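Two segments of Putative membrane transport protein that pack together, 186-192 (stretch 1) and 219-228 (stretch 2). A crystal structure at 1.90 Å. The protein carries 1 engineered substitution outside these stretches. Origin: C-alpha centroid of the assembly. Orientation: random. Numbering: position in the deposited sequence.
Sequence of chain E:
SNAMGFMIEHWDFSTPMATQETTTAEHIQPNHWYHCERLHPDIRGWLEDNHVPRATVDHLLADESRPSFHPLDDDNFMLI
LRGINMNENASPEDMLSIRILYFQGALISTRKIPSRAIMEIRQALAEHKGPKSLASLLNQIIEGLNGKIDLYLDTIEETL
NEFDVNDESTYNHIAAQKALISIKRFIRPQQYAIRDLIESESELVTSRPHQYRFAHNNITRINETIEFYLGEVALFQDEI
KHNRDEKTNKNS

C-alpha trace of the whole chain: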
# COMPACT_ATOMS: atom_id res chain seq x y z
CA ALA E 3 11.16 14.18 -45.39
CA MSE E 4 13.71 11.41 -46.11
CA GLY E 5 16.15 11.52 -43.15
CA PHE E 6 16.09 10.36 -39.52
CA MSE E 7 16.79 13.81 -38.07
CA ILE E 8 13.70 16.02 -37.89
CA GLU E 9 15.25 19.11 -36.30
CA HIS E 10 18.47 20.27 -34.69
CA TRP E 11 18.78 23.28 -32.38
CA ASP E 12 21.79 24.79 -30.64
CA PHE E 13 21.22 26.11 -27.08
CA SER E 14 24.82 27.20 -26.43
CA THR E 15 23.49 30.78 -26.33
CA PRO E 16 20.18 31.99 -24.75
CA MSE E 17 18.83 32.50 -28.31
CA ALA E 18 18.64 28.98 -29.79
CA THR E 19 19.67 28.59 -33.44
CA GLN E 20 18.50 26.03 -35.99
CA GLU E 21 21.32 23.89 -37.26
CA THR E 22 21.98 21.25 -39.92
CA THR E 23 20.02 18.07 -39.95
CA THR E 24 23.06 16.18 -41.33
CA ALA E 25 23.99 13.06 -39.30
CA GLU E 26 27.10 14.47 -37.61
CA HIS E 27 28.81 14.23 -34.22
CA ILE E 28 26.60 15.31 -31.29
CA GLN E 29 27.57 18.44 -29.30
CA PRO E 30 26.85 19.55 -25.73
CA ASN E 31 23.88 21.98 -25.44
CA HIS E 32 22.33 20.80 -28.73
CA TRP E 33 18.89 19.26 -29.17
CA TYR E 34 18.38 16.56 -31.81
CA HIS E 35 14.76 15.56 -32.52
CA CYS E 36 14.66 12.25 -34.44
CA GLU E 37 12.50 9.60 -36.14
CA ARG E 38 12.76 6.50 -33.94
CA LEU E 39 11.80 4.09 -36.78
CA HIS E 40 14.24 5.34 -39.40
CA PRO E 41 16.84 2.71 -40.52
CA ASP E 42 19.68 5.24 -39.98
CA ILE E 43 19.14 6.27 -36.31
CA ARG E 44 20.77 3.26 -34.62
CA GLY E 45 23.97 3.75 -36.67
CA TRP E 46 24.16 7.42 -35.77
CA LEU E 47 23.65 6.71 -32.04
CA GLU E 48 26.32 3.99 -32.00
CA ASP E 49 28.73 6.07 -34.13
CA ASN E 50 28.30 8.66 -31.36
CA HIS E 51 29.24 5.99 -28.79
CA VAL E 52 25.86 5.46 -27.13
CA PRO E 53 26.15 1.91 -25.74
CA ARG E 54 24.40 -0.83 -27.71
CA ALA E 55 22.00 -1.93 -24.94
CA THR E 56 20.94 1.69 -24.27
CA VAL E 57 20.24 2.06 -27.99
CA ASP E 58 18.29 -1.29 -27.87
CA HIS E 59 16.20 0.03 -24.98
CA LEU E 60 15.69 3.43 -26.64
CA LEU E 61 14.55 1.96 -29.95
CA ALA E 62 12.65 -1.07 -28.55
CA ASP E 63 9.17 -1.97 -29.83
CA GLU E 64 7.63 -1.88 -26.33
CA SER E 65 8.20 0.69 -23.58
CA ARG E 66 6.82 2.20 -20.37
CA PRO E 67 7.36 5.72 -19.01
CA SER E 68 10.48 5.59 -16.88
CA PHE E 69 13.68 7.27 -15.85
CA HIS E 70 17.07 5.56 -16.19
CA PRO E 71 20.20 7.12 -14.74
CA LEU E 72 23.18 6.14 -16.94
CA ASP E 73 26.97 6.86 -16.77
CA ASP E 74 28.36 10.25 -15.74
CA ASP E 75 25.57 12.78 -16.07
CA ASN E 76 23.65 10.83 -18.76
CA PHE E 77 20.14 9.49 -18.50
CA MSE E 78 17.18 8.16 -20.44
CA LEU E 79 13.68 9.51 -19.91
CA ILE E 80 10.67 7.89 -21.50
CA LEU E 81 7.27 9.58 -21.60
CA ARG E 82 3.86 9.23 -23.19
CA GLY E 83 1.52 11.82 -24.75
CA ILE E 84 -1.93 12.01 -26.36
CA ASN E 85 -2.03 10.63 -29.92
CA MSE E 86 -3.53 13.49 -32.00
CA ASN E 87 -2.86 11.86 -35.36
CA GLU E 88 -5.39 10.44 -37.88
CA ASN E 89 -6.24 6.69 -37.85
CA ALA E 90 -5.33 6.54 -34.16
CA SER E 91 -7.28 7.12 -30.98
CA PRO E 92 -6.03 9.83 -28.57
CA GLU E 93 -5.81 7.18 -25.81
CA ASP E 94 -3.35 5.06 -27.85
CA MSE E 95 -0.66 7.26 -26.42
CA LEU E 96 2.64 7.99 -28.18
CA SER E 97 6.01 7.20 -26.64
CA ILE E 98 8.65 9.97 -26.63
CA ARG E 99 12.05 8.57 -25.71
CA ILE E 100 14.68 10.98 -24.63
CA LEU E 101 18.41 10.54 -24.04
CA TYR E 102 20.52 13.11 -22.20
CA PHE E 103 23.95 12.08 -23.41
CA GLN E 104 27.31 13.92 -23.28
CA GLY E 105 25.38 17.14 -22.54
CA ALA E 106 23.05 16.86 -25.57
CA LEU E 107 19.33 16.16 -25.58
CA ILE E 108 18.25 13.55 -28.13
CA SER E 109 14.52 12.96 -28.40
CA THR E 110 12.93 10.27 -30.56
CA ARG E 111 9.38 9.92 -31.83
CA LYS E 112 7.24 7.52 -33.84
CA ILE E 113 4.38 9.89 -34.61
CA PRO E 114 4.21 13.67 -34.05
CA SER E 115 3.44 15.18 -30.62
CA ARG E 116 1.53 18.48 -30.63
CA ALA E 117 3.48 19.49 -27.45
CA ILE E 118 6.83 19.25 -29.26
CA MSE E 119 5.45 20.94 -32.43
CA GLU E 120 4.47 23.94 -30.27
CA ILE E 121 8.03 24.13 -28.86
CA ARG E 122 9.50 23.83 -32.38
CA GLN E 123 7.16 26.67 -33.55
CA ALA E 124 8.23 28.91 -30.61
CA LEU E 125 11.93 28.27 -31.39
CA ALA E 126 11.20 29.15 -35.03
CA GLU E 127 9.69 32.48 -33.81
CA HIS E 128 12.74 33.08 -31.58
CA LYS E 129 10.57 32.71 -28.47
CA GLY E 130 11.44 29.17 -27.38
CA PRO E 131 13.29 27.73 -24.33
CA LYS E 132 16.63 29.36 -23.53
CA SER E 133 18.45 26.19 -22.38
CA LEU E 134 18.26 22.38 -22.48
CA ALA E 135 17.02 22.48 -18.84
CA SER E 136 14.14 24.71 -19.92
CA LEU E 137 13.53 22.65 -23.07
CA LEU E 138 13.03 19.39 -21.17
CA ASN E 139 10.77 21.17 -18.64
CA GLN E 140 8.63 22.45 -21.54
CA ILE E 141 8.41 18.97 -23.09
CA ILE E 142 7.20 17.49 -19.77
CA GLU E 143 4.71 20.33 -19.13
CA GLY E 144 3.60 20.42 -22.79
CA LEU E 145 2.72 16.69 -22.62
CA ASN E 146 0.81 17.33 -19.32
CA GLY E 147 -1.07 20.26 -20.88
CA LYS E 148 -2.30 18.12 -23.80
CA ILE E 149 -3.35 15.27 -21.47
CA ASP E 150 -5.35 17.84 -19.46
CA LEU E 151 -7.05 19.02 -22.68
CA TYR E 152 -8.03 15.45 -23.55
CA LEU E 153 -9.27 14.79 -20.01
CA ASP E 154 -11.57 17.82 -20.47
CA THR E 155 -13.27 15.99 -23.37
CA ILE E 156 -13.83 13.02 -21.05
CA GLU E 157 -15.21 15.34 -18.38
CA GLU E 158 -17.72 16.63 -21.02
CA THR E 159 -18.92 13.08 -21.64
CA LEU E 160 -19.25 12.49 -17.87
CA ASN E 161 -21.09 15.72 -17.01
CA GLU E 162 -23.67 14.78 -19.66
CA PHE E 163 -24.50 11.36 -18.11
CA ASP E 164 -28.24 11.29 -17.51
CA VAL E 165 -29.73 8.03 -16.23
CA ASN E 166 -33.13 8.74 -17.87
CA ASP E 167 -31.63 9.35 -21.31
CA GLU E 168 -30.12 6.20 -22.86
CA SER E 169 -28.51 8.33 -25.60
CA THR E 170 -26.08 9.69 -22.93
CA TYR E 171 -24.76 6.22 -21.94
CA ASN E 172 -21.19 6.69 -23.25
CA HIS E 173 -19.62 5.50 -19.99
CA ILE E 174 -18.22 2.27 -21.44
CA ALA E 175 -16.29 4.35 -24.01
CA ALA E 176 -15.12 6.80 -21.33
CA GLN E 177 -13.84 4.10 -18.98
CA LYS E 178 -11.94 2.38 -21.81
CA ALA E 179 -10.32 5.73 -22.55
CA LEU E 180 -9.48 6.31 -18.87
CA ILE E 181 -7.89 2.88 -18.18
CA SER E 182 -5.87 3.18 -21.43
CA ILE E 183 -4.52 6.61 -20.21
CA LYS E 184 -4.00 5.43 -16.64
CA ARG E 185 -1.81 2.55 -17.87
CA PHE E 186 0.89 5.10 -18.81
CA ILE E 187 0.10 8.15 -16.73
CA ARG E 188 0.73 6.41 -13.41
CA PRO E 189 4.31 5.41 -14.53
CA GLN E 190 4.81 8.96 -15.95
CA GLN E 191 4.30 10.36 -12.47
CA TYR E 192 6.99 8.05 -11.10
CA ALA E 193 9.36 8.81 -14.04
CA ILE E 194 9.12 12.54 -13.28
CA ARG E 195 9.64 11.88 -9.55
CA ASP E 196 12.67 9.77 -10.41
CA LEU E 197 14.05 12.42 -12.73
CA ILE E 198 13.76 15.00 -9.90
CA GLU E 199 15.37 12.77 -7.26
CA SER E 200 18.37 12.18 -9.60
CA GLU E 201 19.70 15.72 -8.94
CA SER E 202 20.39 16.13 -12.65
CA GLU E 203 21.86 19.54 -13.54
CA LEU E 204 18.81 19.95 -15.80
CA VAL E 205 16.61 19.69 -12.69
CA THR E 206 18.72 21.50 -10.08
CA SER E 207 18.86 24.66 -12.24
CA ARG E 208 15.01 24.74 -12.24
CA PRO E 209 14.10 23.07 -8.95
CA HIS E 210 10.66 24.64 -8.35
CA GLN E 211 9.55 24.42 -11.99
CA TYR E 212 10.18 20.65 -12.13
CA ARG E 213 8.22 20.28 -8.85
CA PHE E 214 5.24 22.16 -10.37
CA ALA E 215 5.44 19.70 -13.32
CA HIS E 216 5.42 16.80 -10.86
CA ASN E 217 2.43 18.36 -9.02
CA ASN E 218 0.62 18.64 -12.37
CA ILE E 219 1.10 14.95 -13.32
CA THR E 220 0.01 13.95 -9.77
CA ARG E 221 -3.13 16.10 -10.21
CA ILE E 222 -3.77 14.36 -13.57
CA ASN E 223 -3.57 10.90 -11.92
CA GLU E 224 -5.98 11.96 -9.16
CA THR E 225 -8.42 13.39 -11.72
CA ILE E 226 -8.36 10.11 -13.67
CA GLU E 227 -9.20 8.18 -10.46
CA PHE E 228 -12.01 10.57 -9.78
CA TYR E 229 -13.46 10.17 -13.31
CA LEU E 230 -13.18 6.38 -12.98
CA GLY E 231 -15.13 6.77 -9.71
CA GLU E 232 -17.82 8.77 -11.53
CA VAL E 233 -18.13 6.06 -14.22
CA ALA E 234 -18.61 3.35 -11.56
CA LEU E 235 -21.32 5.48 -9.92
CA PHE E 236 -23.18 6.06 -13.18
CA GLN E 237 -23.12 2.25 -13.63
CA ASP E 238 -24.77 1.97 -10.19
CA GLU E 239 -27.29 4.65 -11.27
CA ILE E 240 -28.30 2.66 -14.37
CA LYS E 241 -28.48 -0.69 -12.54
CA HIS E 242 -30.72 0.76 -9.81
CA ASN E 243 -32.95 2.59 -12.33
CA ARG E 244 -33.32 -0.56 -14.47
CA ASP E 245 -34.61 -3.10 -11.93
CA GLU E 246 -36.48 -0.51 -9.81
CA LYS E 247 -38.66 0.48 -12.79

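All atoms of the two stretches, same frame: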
# COMPACT_ATOMS: atom_id res chain seq x y z
N PHE E 186 -0.37 4.37 -18.60
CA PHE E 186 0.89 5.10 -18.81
C PHE E 186 1.09 6.32 -17.90
O PHE E 186 2.23 6.74 -17.64
CB PHE E 186 0.99 5.53 -20.26
CG PHE E 186 0.98 4.36 -21.22
CD1 PHE E 186 1.97 3.38 -21.14
CD2 PHE E 186 -0.03 4.23 -22.16
CE1 PHE E 186 1.98 2.29 -22.03
CE2 PHE E 186 -0.03 3.13 -23.06
CZ PHE E 186 0.99 2.17 -22.97
N ILE E 187 -0.00 6.91 -17.47
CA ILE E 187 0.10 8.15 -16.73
C ILE E 187 0.55 7.95 -15.29
O ILE E 187 1.28 8.77 -14.75
CB ILE E 187 -1.14 9.04 -16.97
CG1 ILE E 187 -1.05 9.53 -18.42
CG2 ILE E 187 -1.17 10.22 -16.02
CD1 ILE E 187 -2.14 10.47 -18.83
N ARG E 188 0.17 6.82 -14.70
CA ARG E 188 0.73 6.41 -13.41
C ARG E 188 2.28 6.28 -13.45
O ARG E 188 2.98 6.97 -12.69
CB ARG E 188 0.02 5.14 -12.91
CG ARG E 188 0.29 4.77 -11.46
CD ARG E 188 -0.92 4.03 -10.87
NE ARG E 188 -1.31 4.60 -9.57
CZ ARG E 188 -2.23 5.55 -9.40
NH1 ARG E 188 -2.49 6.00 -8.18
NH2 ARG E 188 -2.88 6.07 -10.45
N PRO E 189 2.84 5.44 -14.36
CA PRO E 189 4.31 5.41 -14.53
C PRO E 189 4.97 6.76 -14.85
O PRO E 189 6.11 7.00 -14.41
CB PRO E 189 4.51 4.49 -15.74
CG PRO E 189 3.34 3.67 -15.81
CD PRO E 189 2.18 4.44 -15.23
N GLN E 190 4.28 7.63 -15.60
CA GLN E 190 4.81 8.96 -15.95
C GLN E 190 5.05 9.78 -14.70
O GLN E 190 6.04 10.52 -14.61
CB GLN E 190 3.82 9.70 -16.85
CG GLN E 190 4.36 10.98 -17.53
CD GLN E 190 4.21 10.90 -19.05
OE1 GLN E 190 4.44 9.83 -19.62
NE2 GLN E 190 3.78 11.99 -19.69
N GLN E 191 4.13 9.69 -13.76
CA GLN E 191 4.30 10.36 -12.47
C GLN E 191 5.59 9.91 -11.78
O GLN E 191 6.35 10.73 -11.28
CB GLN E 191 3.09 10.12 -11.56
CG GLN E 191 3.12 10.96 -10.26
CD GLN E 191 1.97 10.61 -9.33
OE1 GLN E 191 0.83 10.50 -9.74
NE2 GLN E 191 2.29 10.40 -8.07
N TYR E 192 5.81 8.59 -11.72
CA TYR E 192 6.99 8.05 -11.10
C TYR E 192 8.29 8.39 -11.85
O TYR E 192 9.31 8.60 -11.22
CB TYR E 192 6.88 6.55 -10.83
CG TYR E 192 5.60 6.13 -10.11
CD1 TYR E 192 4.90 5.00 -10.52
CD2 TYR E 192 5.08 6.89 -9.05
CE1 TYR E 192 3.72 4.60 -9.89
CE2 TYR E 192 3.88 6.50 -8.40
CZ TYR E 192 3.22 5.36 -8.84
OH TYR E 192 2.04 4.94 -8.23
N ILE E 219 1.34 16.36 -12.93
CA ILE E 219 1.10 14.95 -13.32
C ILE E 219 0.36 14.21 -12.19
O ILE E 219 -0.53 13.42 -12.46
CB ILE E 219 2.38 14.20 -13.79
CG1 ILE E 219 2.03 12.77 -14.30
CG2 ILE E 219 3.40 14.13 -12.69
CD1 ILE E 219 1.35 12.78 -15.66
N THR E 220 0.69 14.53 -10.93
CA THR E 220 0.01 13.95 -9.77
C THR E 220 -1.47 14.34 -9.81
O THR E 220 -2.33 13.47 -9.67
CB THR E 220 0.65 14.42 -8.46
OG1 THR E 220 2.03 14.06 -8.48
CG2 THR E 220 -0.02 13.77 -7.23
N ARG E 221 -1.75 15.63 -10.03
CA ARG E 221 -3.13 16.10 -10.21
C ARG E 221 -3.86 15.33 -11.32
O ARG E 221 -5.02 14.91 -11.13
CB ARG E 221 -3.19 17.61 -10.48
CG ARG E 221 -4.62 18.10 -10.92
CD ARG E 221 -4.59 19.64 -11.17
NE ARG E 221 -3.61 19.99 -12.20
CZ ARG E 221 -3.74 19.72 -13.50
NH1 ARG E 221 -2.78 20.07 -14.34
NH2 ARG E 221 -4.82 19.10 -13.97
N ILE E 222 -3.20 15.16 -12.47
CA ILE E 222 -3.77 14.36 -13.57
C ILE E 222 -4.19 12.96 -13.11
O ILE E 222 -5.35 12.54 -13.35
CB ILE E 222 -2.85 14.34 -14.82
CG1 ILE E 222 -2.75 15.77 -15.40
CG2 ILE E 222 -3.29 13.26 -15.86
CD1 ILE E 222 -1.74 15.95 -16.54
N ASN E 223 -3.28 12.25 -12.44
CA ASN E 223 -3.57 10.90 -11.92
C ASN E 223 -4.76 10.88 -10.96
O ASN E 223 -5.61 10.00 -11.06
CB ASN E 223 -2.34 10.27 -11.24
CG ASN E 223 -1.44 9.56 -12.23
OD1 ASN E 223 -1.79 8.50 -12.74
ND2 ASN E 223 -0.29 10.15 -12.53
N GLU E 224 -4.83 11.85 -10.06
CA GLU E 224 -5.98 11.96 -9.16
C GLU E 224 -7.29 12.24 -9.88
O GLU E 224 -8.32 11.73 -9.47
CB GLU E 224 -5.74 12.99 -8.07
CG GLU E 224 -4.55 12.61 -7.20
CD GLU E 224 -4.08 13.69 -6.24
OE1 GLU E 224 -4.42 14.91 -6.41
OE2 GLU E 224 -3.34 13.31 -5.31
N THR E 225 -7.24 13.06 -10.92
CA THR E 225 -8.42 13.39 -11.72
C THR E 225 -8.95 12.15 -12.45
O THR E 225 -10.16 11.90 -12.47
CB THR E 225 -8.12 14.53 -12.71
OG1 THR E 225 -8.06 15.75 -11.98
CG2 THR E 225 -9.26 14.66 -13.71
N ILE E 226 -8.03 11.40 -13.05
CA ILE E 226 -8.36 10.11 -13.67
C ILE E 226 -9.09 9.18 -12.70
O ILE E 226 -10.12 8.60 -13.05
CB ILE E 226 -7.10 9.43 -14.28
CG1 ILE E 226 -6.64 10.20 -15.51
CG2 ILE E 226 -7.40 7.94 -14.67
CD1 ILE E 226 -5.42 9.66 -16.13
N GLU E 227 -8.56 9.03 -11.48
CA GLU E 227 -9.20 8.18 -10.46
C GLU E 227 -10.57 8.67 -10.10
O GLU E 227 -11.49 7.87 -9.88
CB GLU E 227 -8.34 8.02 -9.20
CG GLU E 227 -7.06 7.29 -9.43
CD GLU E 227 -7.28 5.85 -9.88
OE1 GLU E 227 -6.62 5.44 -10.85
OE2 GLU E 227 -8.11 5.14 -9.27
N PHE E 228 -10.73 9.99 -10.06
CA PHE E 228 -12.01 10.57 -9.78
C PHE E 228 -13.00 10.27 -10.92
O PHE E 228 -14.14 9.86 -10.66
CB PHE E 228 -11.91 12.08 -9.57
CG PHE E 228 -13.24 12.76 -9.51
CD1 PHE E 228 -14.15 12.46 -8.49
CD2 PHE E 228 -13.59 13.71 -10.47
CE1 PHE E 228 -15.40 13.10 -8.43
CE2 PHE E 228 -14.81 14.34 -10.43
CZ PHE E 228 -15.74 14.03 -9.41
O HOH W 1 -4.58 7.57 -12.22

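Helices that pack closely often combine an apolar knob with a polar side chain that reaches the partner's backbone, and these two segments of a putative membrane transport protein illustrate the pairing. They run nearly antiparallel, at 153°, with axes 9.3 Å apart at closest approach, and bury 465 Å² between them. At the centre Ile187 is the knob, its side chain set among Ile219, Ile222, Asn223 and Ile226. Its CG2 methyl, the branch at CB, does much of the work: it lies 3.6 Å from CD1 of Ile219, 3.7 Å from CG2 of Ile222 and 4.3 Å from CD1 of Ile226. A beta-branched residue suits such a site because it carries apolar bulk close to the backbone. Ile219, with chi1 t and chi2 p, also extends the apolar surface along stretch 1, bringing CD1 to 4.0 Å from CG of Gln190 and CG1 to 3.8 Å from the backbone N of Gln191.

Asn223, buried beside this cluster, supplies the direct hydrogen bond between the helices. Its ND2 donates to O of Ile187 at 3.0 Å with a nearly straight angle of 170°, and also to O of Ile219 at 3.3 Å, one turn back in its own helix. The short amide thus serves carbonyls of both helices. Gln191, extended with chi1 and chi2 both t, lays its side chain over stretch 2, where OE1 comes within 3.5 Å of CA of Thr220.

Toward the edge, Arg188 points its CA-to-CB bond away, yet its longer side chain returns to the partner. NH2 of Arg188 forms a long salt bridge with OE1 of Glu227 at 3.8 Å; the oxygen lies well out of the guanidinium plane, so the attraction is one of charge alone. A water, held weakly by NH2 of Arg188 at 2.9 Å, lies 3.0 Å from OD1 of Asn223, linking this charged edge to the buried amide.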